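Local coordinates for mitomycin biosynthesis 6-O-methyltransferase (Streptomyces lavendulae, PDB 3GWZ), which transfers the methyl group of S-adenosyl-L-methionine to the 6-hydroxyl of demethylated mitomycins A and B, as a homodimeric O-methyltransferase of the COMT subfamily, at residues A[163-168]-A[326-331]; A[281-286]-A[332-337]. All coordinates share one frame; numbering follows the deposited sequence.

How the interactions relate
Interactions 1 and 2 both lie beside the cofactor pocket of the methyltransferase fold, and the segments 326-331 and 332-337 follow each other without a break as the chain passes from helix 316-329 to helix 336-344. Interaction 1 is the more apolar and the nearer to the centre of the chain: rings and branched side chains pack, and a single water joins the backbones. Interaction 2 lies farther out, where one buried arginine reaches a carbonyl and an exposed aspartate at the start of helix 283-296. The two meet where Trp166 NE1 packs against Trp281 CZ2, 3.7 Å apart, two tryptophans that belong to the same pocket.

Interaction 1 of 2, residues A[163-168]-A[326-331]. With SAH (S-adenosyl-L-homocysteine), chain G.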
ATOM      1  N   THR A 163     -27.987 -20.105   7.286  1.00 17.84           N
ATOM      2  CA  THR A 163     -27.150 -20.259   8.474  1.00 19.27           C
ATOM      3  C   THR A 163     -27.135 -18.923   9.210  1.00 16.50           C
ATOM      4  O   THR A 163     -27.489 -17.898   8.628  1.00 19.19           O
ATOM      5  CB  THR A 163     -25.700 -20.692   8.115  1.00 20.19           C
ATOM      6  OG1 THR A 163     -24.999 -21.054   9.310  1.00 25.98           O
ATOM      7  CG2 THR A 163     -24.941 -19.560   7.424  1.00 20.88           C
ATOM      8  N   SER A 164     -26.753 -18.930  10.484  1.00 15.18           N
ATOM      9  CA  SER A 164     -26.709 -17.698  11.267  1.00 12.85           C
ATOM     10  C   SER A 164     -25.426 -16.920  11.007  1.00 13.52           C
ATOM     11  O   SER A 164     -24.430 -17.469  10.528  1.00 13.13           O
ATOM     12  CB  SER A 164     -26.834 -17.993  12.766  1.00 13.58           C
ATOM     13  OG  SER A 164     -25.652 -18.604  13.254  1.00 15.19           O
ATOM     14  N   PHE A 165     -25.455 -15.627  11.313  1.00 13.41           N
ATOM     15  CA  PHE A 165     -24.270 -14.799  11.153  1.00 10.79           C
ATOM     16  C   PHE A 165     -23.117 -15.342  12.003  1.00 11.99           C
ATOM     17  O   PHE A 165     -21.972 -15.386  11.563  1.00 12.76           O
ATOM     18  CB  PHE A 165     -24.563 -13.341  11.526  1.00 11.39           C
ATOM     19  CG  PHE A 165     -23.374 -12.421  11.340  1.00 13.14           C
ATOM     20  CD1 PHE A 165     -23.038 -11.950  10.082  1.00 14.15           C
ATOM     21  CD2 PHE A 165     -22.584 -12.055  12.421  1.00 12.55           C
ATOM     22  CE1 PHE A 165     -21.942 -11.102   9.897  1.00 14.98           C
ATOM     23  CE2 PHE A 165     -21.475 -11.218  12.250  1.00 12.53           C
ATOM     24  CZ  PHE A 165     -21.157 -10.737  10.985  1.00 14.35           C
ATOM     25  N   TRP A 166     -23.411 -15.760  13.227  1.00 11.52           N
ATOM     26  CA  TRP A 166     -22.329 -16.250  14.086  1.00 15.78           C
ATOM     27  C   TRP A 166     -21.781 -17.594  13.600  1.00 14.81           C
ATOM     28  O   TRP A 166     -20.588 -17.873  13.736  1.00 14.51           O
ATOM     29  CB  TRP A 166     -22.765 -16.342  15.547  1.00 15.29           C
ATOM     30  CG  TRP A 166     -23.050 -15.023  16.172  1.00 15.76           C
ATOM     31  CD1 TRP A 166     -24.168 -14.676  16.872  1.00 15.18           C
ATOM     32  CD2 TRP A 166     -22.204 -13.864  16.164  1.00 13.15           C
ATOM     33  NE1 TRP A 166     -24.068 -13.380  17.307  1.00 17.50           N
ATOM     34  CE2 TRP A 166     -22.874 -12.855  16.885  1.00 15.53           C
ATOM     35  CE3 TRP A 166     -20.949 -13.581  15.615  1.00 13.46           C
ATOM     36  CZ2 TRP A 166     -22.337 -11.581  17.064  1.00 14.72           C
ATOM     37  CZ3 TRP A 166     -20.413 -12.310  15.792  1.00 11.44           C
ATOM     38  CH2 TRP A 166     -21.103 -11.329  16.509  1.00 10.76           C
ATOM     39  N   GLN A 167     -22.648 -18.425  13.031  1.00 14.85           N
ATOM     40  CA  GLN A 167     -22.203 -19.724  12.542  1.00 14.53           C
ATOM     41  C   GLN A 167     -21.354 -19.553  11.292  1.00 17.49           C
ATOM     42  O   GLN A 167     -20.349 -20.235  11.120  1.00 17.46           O
ATOM     43  CB  GLN A 167     -23.392 -20.647  12.253  1.00 16.68           C
ATOM     44  CG  GLN A 167     -22.996 -22.059  11.858  1.00 27.16           C
ATOM     45  CD  GLN A 167     -22.192 -22.760  12.943  1.00 36.09           C
ATOM     46  OE1 GLN A 167     -21.256 -23.502  12.655  1.00 42.86           O
ATOM     47  NE2 GLN A 167     -22.550 -22.516  14.198  1.00 34.47           N
ATOM     48  N   LEU A 168     -21.757 -18.640  10.417  1.00 16.30           N
ATOM     49  CA  LEU A 168     -20.982 -18.389   9.206  1.00 12.90           C
ATOM     50  C   LEU A 168     -19.580 -17.882   9.541  1.00 17.61           C
ATOM     51  O   LEU A 168     -18.576 -18.370   8.995  1.00 19.00           O
ATOM     52  CB  LEU A 168     -21.697 -17.381   8.294  1.00 13.09           C
ATOM     53  CG  LEU A 168     -20.889 -17.051   7.037  1.00 15.95           C
ATOM     54  CD1 LEU A 168     -20.810 -18.283   6.141  1.00 16.69           C
ATOM     55  CD2 LEU A 168     -21.508 -15.883   6.282  1.00 16.61           C
ATOM     56  N   LEU A 326     -30.379  -5.557  13.458  1.00 11.02           N
ATOM     57  CA  LEU A 326     -31.607  -6.336  13.310  1.00 12.47           C
ATOM     58  C   LEU A 326     -31.420  -7.403  12.241  1.00 13.14           C
ATOM     59  O   LEU A 326     -31.667  -8.590  12.454  1.00 11.32           O
ATOM     60  CB  LEU A 326     -32.765  -5.413  12.933  1.00 12.03           C
ATOM     61  CG  LEU A 326     -34.026  -6.088  12.384  1.00 14.64           C
ATOM     62  CD1 LEU A 326     -34.721  -6.855  13.484  1.00 12.58           C
ATOM     63  CD2 LEU A 326     -34.962  -5.044  11.772  1.00 13.49           C
ATOM     64  N   VAL A 327     -30.961  -6.964  11.079  1.00 13.46           N
ATOM     65  CA  VAL A 327     -30.796  -7.844   9.939  1.00 10.20           C
ATOM     66  C   VAL A 327     -29.774  -8.964  10.175  1.00 13.07           C
ATOM     67  O   VAL A 327     -30.042 -10.131   9.875  1.00 13.14           O
ATOM     68  CB  VAL A 327     -30.433  -6.992   8.698  1.00 13.36           C
ATOM     69  CG1 VAL A 327     -29.824  -7.835   7.602  1.00 17.88           C
ATOM     70  CG2 VAL A 327     -31.676  -6.268   8.223  1.00 11.04           C
ATOM     71  N   LEU A 328     -28.617  -8.626  10.734  1.00  9.52           N
ATOM     72  CA  LEU A 328     -27.536  -9.597  10.843  1.00 11.67           C
ATOM     73  C   LEU A 328     -27.731 -10.591  11.989  1.00 11.10           C
ATOM     74  O   LEU A 328     -27.564 -11.792  11.808  1.00 11.10           O
ATOM     75  CB  LEU A 328     -26.182  -8.900  11.014  1.00  8.02           C
ATOM     76  CG  LEU A 328     -25.692  -8.053   9.835  1.00  9.06           C
ATOM     77  CD1 LEU A 328     -24.319  -7.483  10.154  1.00 14.35           C
ATOM     78  CD2 LEU A 328     -25.642  -8.891   8.569  1.00 11.14           C
ATOM     79  N   VAL A 329     -28.055 -10.080  13.169  1.00 11.30           N
ATOM     80  CA  VAL A 329     -28.091 -10.917  14.369  1.00 12.42           C
ATOM     81  C   VAL A 329     -29.336 -10.715  15.226  1.00 10.77           C
ATOM     82  O   VAL A 329     -29.418 -11.227  16.348  1.00 14.07           O
ATOM     83  CB  VAL A 329     -26.824 -10.694  15.254  1.00 11.97           C
ATOM     84  CG1 VAL A 329     -25.563 -11.136  14.515  1.00 10.56           C
ATOM     85  CG2 VAL A 329     -26.717  -9.235  15.697  1.00 12.75           C
ATOM     86  N   GLY A 330     -30.312  -9.981  14.704  1.00  9.51           N
ATOM     87  CA  GLY A 330     -31.517  -9.700  15.458  1.00 10.36           C
ATOM     88  C   GLY A 330     -31.280  -8.836  16.683  1.00 13.66           C
ATOM     89  O   GLY A 330     -32.045  -8.881  17.647  1.00 14.45           O
ATOM     90  N   GLY A 331     -30.221  -8.039  16.643  1.00  9.74           N
ATOM     91  CA  GLY A 331     -29.916  -7.120  17.722  1.00 14.26           C
ATOM     92  C   GLY A 331     -30.662  -5.806  17.626  1.00 14.88           C
ATOM     93  O   GLY A 331     -31.555  -5.644  16.805  1.00 13.82           O
TER
HETATM   94  N   SAH G 352     -15.709  -6.083  21.560  1.00 12.43           N
HETATM   95  CA  SAH G 352     -15.230  -6.099  20.136  1.00 10.20           C
HETATM   96  CB  SAH G 352     -16.088  -6.972  19.198  1.00 11.62           C
HETATM   97  CG  SAH G 352     -17.579  -6.600  19.086  1.00 16.88           C
HETATM   98  SD  SAH G 352     -18.421  -7.607  17.871  1.00  7.27           S
HETATM   99  C   SAH G 352     -15.187  -4.692  19.610  1.00 18.92           C
HETATM  100  O   SAH G 352     -14.539  -4.441  18.589  1.00 17.14           O
HETATM  101  OXT SAH G 352     -15.782  -3.775  20.192  1.00 16.00           O
HETATM  102  C5' SAH G 352     -19.157  -8.824  18.945  1.00 12.17           C
HETATM  103  C4' SAH G 352     -18.207  -9.980  19.321  1.00 12.98           C
HETATM  104  O4' SAH G 352     -18.847 -10.991  20.134  1.00 12.80           O
HETATM  105  C3' SAH G 352     -17.575 -10.748  18.155  1.00 12.81           C
HETATM  106  O3' SAH G 352     -16.156 -10.523  18.163  1.00 13.26           O
HETATM  107  C2' SAH G 352     -17.863 -12.228  18.419  1.00 11.76           C
HETATM  108  O2' SAH G 352     -16.739 -13.087  18.191  1.00 12.62           O
HETATM  109  C1' SAH G 352     -18.165 -12.240  19.899  1.00 12.81           C
HETATM  110  N9  SAH G 352     -19.068 -13.326  20.342  1.00 13.86           N
HETATM  111  C8  SAH G 352     -20.263 -13.650  19.798  1.00 13.93           C
HETATM  112  N7  SAH G 352     -20.834 -14.674  20.482  1.00 14.01           N
HETATM  113  C5  SAH G 352     -19.991 -14.998  21.492  1.00 15.60           C
HETATM  114  C6  SAH G 352     -19.985 -15.977  22.597  1.00 17.12           C
HETATM  115  N6  SAH G 352     -21.037 -16.819  22.730  1.00 11.24           N
HETATM  116  N1  SAH G 352     -18.912 -15.997  23.434  1.00 13.76           N
HETATM  117  C2  SAH G 352     -17.882 -15.153  23.280  1.00 16.26           C
HETATM  118  N3  SAH G 352     -17.822 -14.230  22.295  1.00 15.46           N
HETATM  119  C4  SAH G 352     -18.830 -14.111  21.395  1.00 13.53           C
HETATM  120  O   HOH W   1     -27.872 -14.505  12.365  1.00 12.24           O
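Val329 lays its CG1 methyl over the rim of the Trp166 indole, 4.2 Å from the centroid of the five-membered ring and 29° off its normal, an off-centre CH-pi contact. The opposite face of the indole takes the bound S-adenosyl-L-homocysteine, whose C8 sits over the ring centre, while C2' of the ribose comes within 3.7 Å of Trp166 CZ3. A broad, flat tryptophan suits this place because one face can take the valine methyl and the opposite one the cofactor. The same valine methyl also packs on Phe165, 3.8 Å from CD2; chi1 of -64° sets CG1 anti to the carbonyl carbon of Val329, on the side where both aromatic side chains lie. Phe165 extends its ring anti to its own backbone N (chi1 -178°), which brings CD1 to 4.3 Å from Leu328 CD2. The course of the backbones separately leaves Phe165 CB 3.4 Å from Leu328 O. That carbonyl, close to the end of its helix, receives a water at 2.8 Å, and the water in turn accepts from Phe165 N at 2.9 Å, bridging two backbones that do not bond directly. Ser164 OG caps helix 165-171 by accepting from Gln167 N, and Gly330 leaves helix 316-329 with positive phi. The Trp166 ring also meets that of Trp281, their planes about 20° apart. Helix 165-171 is thus set against the C-terminal end of helix 316-329, with Phe157 of helix 157-161 and Phe179 of helix 173-197 both meeting the Phe165 ring edge-to-face.

Interaction 2 of 2, residues A[281-286]-A[332-337]; sequences WDDDDV and AERSES
Arg334 reaches Trp281 O and the Asp283 carboxylate at the start of helix 283-296 from the loop before helix 336-344. Its CB is directed toward that helix, and from CG to NE the chain is extended (chi2 170°, chi3 -178°), a span that suits arginine, a long chain ending in a group with several N-H donors. NE donates to a water, 3.1 Å away, which itself donates to Asp283 OD1. NH2 forms a salt bridge with that same oxygen at 3.0 Å, the bond from NE being its weak second part, and gives its other hydrogen to Trp281 O at 2.7 Å. Both NH2 bonds are nearly straight, and their acceptors lie close to the guanidinium plane. OD1 uses its anti lone pair, and the carboxylate is turned 39° from the guanidinium. Helix 283-296 follows strand 271-275 in the Rossmann-like methyltransferase domain, and Asp282 is its N-cap, OD1 accepting from Asp285 N at 2.9 Å. Asp282 and Asp283, at this N-terminal end, would be expected to interact favourably with the helix dipole. The other terminal nitrogen, NH1, bonds to Leu278 O and adds a weak bond to Trp281 O; Val286 CG2 packs 3.6 Å from both NH1 and NH2. Next in the chain to this arginine, Glu333 binds ND1 of His279, the probable proton acceptor, through OE1 and ND2 of substrate-binding Asn308 through OE2.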
ATOM      1  N   TRP A 281     -27.686  -8.748  21.051  1.00 13.24           N
ATOM      2  CA  TRP A 281     -28.535  -9.746  21.715  1.00 14.41           C
ATOM      3  C   TRP A 281     -29.896  -9.220  22.176  1.00 16.93           C
ATOM      4  O   TRP A 281     -30.028  -8.048  22.530  1.00 13.02           O
ATOM      5  CB  TRP A 281     -27.772 -10.357  22.905  1.00 11.99           C
ATOM      6  CG  TRP A 281     -26.458 -10.972  22.481  1.00 12.82           C
ATOM      7  CD1 TRP A 281     -25.206 -10.413  22.587  1.00 12.02           C
ATOM      8  CD2 TRP A 281     -26.278 -12.241  21.844  1.00 13.83           C
ATOM      9  NE1 TRP A 281     -24.262 -11.269  22.056  1.00 13.84           N
ATOM     10  CE2 TRP A 281     -24.896 -12.396  21.596  1.00 14.17           C
ATOM     11  CE3 TRP A 281     -27.153 -13.265  21.450  1.00 15.05           C
ATOM     12  CZ2 TRP A 281     -24.375 -13.532  20.980  1.00 13.46           C
ATOM     13  CZ3 TRP A 281     -26.633 -14.389  20.855  1.00 14.51           C
ATOM     14  CH2 TRP A 281     -25.259 -14.516  20.620  1.00 14.64           C
ATOM     15  N   ASP A 282     -30.907 -10.090  22.183  1.00 16.89           N
ATOM     16  CA  ASP A 282     -32.221  -9.692  22.706  1.00 18.17           C
ATOM     17  C   ASP A 282     -32.194  -9.613  24.231  1.00 16.16           C
ATOM     18  O   ASP A 282     -31.186  -9.948  24.860  1.00 16.99           O
ATOM     19  CB  ASP A 282     -33.361 -10.598  22.194  1.00 16.28           C
ATOM     20  CG  ASP A 282     -33.267 -12.035  22.704  1.00 20.37           C
ATOM     21  OD1 ASP A 282     -32.615 -12.290  23.735  1.00 17.85           O
ATOM     22  OD2 ASP A 282     -33.857 -12.921  22.054  1.00 21.95           O
ATOM     23  N   ASP A 283     -33.293  -9.158  24.827  1.00 14.65           N
ATOM     24  CA  ASP A 283     -33.320  -8.910  26.269  1.00 15.26           C
ATOM     25  C   ASP A 283     -32.964 -10.148  27.083  1.00 19.44           C
ATOM     26  O   ASP A 283     -32.143 -10.080  27.995  1.00 17.97           O
ATOM     27  CB  ASP A 283     -34.689  -8.370  26.706  1.00 23.94           C
ATOM     28  CG  ASP A 283     -34.938  -6.950  26.230  1.00 25.93           C
ATOM     29  OD1 ASP A 283     -34.022  -6.333  25.636  1.00 20.80           O
ATOM     30  OD2 ASP A 283     -36.058  -6.446  26.447  1.00 27.47           O
ATOM     31  N   ASP A 284     -33.586 -11.276  26.756  1.00 20.27           N
ATOM     32  CA  ASP A 284     -33.312 -12.524  27.467  1.00 22.18           C
ATOM     33  C   ASP A 284     -31.820 -12.862  27.451  1.00 19.87           C
ATOM     34  O   ASP A 284     -31.229 -13.188  28.486  1.00 21.60           O
ATOM     35  CB  ASP A 284     -34.124 -13.677  26.864  1.00 27.70           C
ATOM     36  CG  ASP A 284     -35.613 -13.587  27.197  1.00 45.82           C
ATOM     37  OD1 ASP A 284     -35.983 -12.795  28.097  1.00 47.34           O
ATOM     38  OD2 ASP A 284     -36.413 -14.313  26.562  1.00 49.95           O
ATOM     39  N   ASP A 285     -31.205 -12.779  26.278  1.00 18.03           N
ATOM     40  CA  ASP A 285     -29.801 -13.141  26.170  1.00 14.92           C
ATOM     41  C   ASP A 285     -28.900 -12.119  26.858  1.00 16.29           C
ATOM     42  O   ASP A 285     -27.866 -12.487  27.393  1.00 15.78           O
ATOM     43  CB  ASP A 285     -29.390 -13.356  24.718  1.00 16.23           C
ATOM     44  CG  ASP A 285     -29.933 -14.649  24.151  1.00 20.66           C
ATOM     45  OD1 ASP A 285     -30.149 -15.595  24.936  1.00 21.14           O
ATOM     46  OD2 ASP A 285     -30.148 -14.718  22.924  1.00 18.83           O
ATOM     47  N   VAL A 286     -29.295 -10.848  26.866  1.00 16.50           N
ATOM     48  CA  VAL A 286     -28.507  -9.851  27.589  1.00 14.59           C
ATOM     49  C   VAL A 286     -28.540 -10.132  29.088  1.00 16.74           C
ATOM     50  O   VAL A 286     -27.525 -10.024  29.778  1.00 16.70           O
ATOM     51  CB  VAL A 286     -28.998  -8.413  27.340  1.00 16.52           C
ATOM     52  CG1 VAL A 286     -28.393  -7.469  28.387  1.00 14.75           C
ATOM     53  CG2 VAL A 286     -28.631  -7.964  25.928  1.00 14.08           C
ATOM     54  N   ALA A 332     -30.278  -4.860  18.479  1.00 14.79           N
ATOM     55  CA  ALA A 332     -30.936  -3.564  18.572  1.00 13.39           C
ATOM     56  C   ALA A 332     -30.128  -2.677  19.500  1.00 13.60           C
ATOM     57  O   ALA A 332     -29.556  -3.156  20.478  1.00 15.83           O
ATOM     58  CB  ALA A 332     -32.353  -3.718  19.123  1.00 13.70           C
ATOM     59  N   GLU A 333     -30.087  -1.387  19.196  1.00 13.91           N
ATOM     60  CA  GLU A 333     -29.492  -0.411  20.102  1.00 14.22           C
ATOM     61  C   GLU A 333     -30.508  -0.109  21.181  1.00 16.57           C
ATOM     62  O   GLU A 333     -31.720  -0.227  20.956  1.00 15.57           O
ATOM     63  CB  GLU A 333     -29.119   0.878  19.357  1.00 17.15           C
ATOM     64  CG  GLU A 333     -28.253   0.670  18.114  1.00 13.59           C
ATOM     65  CD  GLU A 333     -26.809   0.287  18.433  1.00 18.02           C
ATOM     66  OE1 GLU A 333     -26.533  -0.163  19.570  1.00 19.52           O
ATOM     67  OE2 GLU A 333     -25.944   0.427  17.536  1.00 16.88           O
ATOM     68  N   ARG A 334     -30.013   0.284  22.351  1.00 14.90           N
ATOM     69  CA  ARG A 334     -30.866   0.558  23.496  1.00 17.35           C
ATOM     70  C   ARG A 334     -30.557   1.935  24.089  1.00 18.24           C
ATOM     71  O   ARG A 334     -29.462   2.473  23.895  1.00 18.02           O
ATOM     72  CB  ARG A 334     -30.657  -0.515  24.570  1.00 13.47           C
ATOM     73  CG  ARG A 334     -31.319  -1.866  24.267  1.00 15.60           C
ATOM     74  CD  ARG A 334     -30.846  -2.912  25.279  1.00 18.05           C
ATOM     75  NE  ARG A 334     -31.411  -4.229  25.023  1.00 16.05           N
ATOM     76  CZ  ARG A 334     -30.770  -5.212  24.397  1.00 19.52           C
ATOM     77  NH1 ARG A 334     -29.519  -5.032  23.962  1.00 14.50           N
ATOM     78  NH2 ARG A 334     -31.375  -6.382  24.220  1.00 15.04           N
ATOM     79  N   SER A 335     -31.534   2.499  24.795  1.00 14.97           N
ATOM     80  CA  SER A 335     -31.326   3.707  25.593  1.00 18.58           C
ATOM     81  C   SER A 335     -30.710   3.307  26.929  1.00 20.52           C
ATOM     82  O   SER A 335     -30.705   2.130  27.284  1.00 17.72           O
ATOM     83  CB  SER A 335     -32.658   4.413  25.849  1.00 21.67           C
ATOM     84  OG  SER A 335     -33.428   3.695  26.797  1.00 20.80           O
ATOM     85  N   GLU A 336     -30.190   4.276  27.673  1.00 20.73           N
ATOM     86  CA  GLU A 336     -29.639   3.962  28.988  1.00 21.54           C
ATOM     87  C   GLU A 336     -30.697   3.359  29.917  1.00 18.70           C
ATOM     88  O   GLU A 336     -30.401   2.450  30.673  1.00 20.05           O
ATOM     89  CB  GLU A 336     -28.990   5.194  29.631  1.00 25.51           C
ATOM     90  CG  GLU A 336     -28.277   4.897  30.938  1.00 27.91           C
ATOM     91  CD  GLU A 336     -27.555   6.110  31.516  1.00 36.67           C
ATOM     92  OE1 GLU A 336     -26.932   6.873  30.743  1.00 38.33           O
ATOM     93  OE2 GLU A 336     -27.608   6.291  32.750  1.00 37.26           O
ATOM     94  N   SER A 337     -31.929   3.860  29.852  1.00 19.81           N
ATOM     95  CA  SER A 337     -32.989   3.349  30.717  1.00 24.22           C
ATOM     96  C   SER A 337     -33.355   1.914  30.361  1.00 25.45           C
ATOM     97  O   SER A 337     -33.680   1.104  31.232  1.00 17.17           O
ATOM     98  CB  SER A 337     -34.235   4.242  30.670  1.00 26.96           C
ATOM     99  OG  SER A 337     -34.816   4.261  29.381  1.00 31.43           O
TER
HETATM  100  O   HOH W   2     -34.371  -3.569  25.835  1.00 23.54           O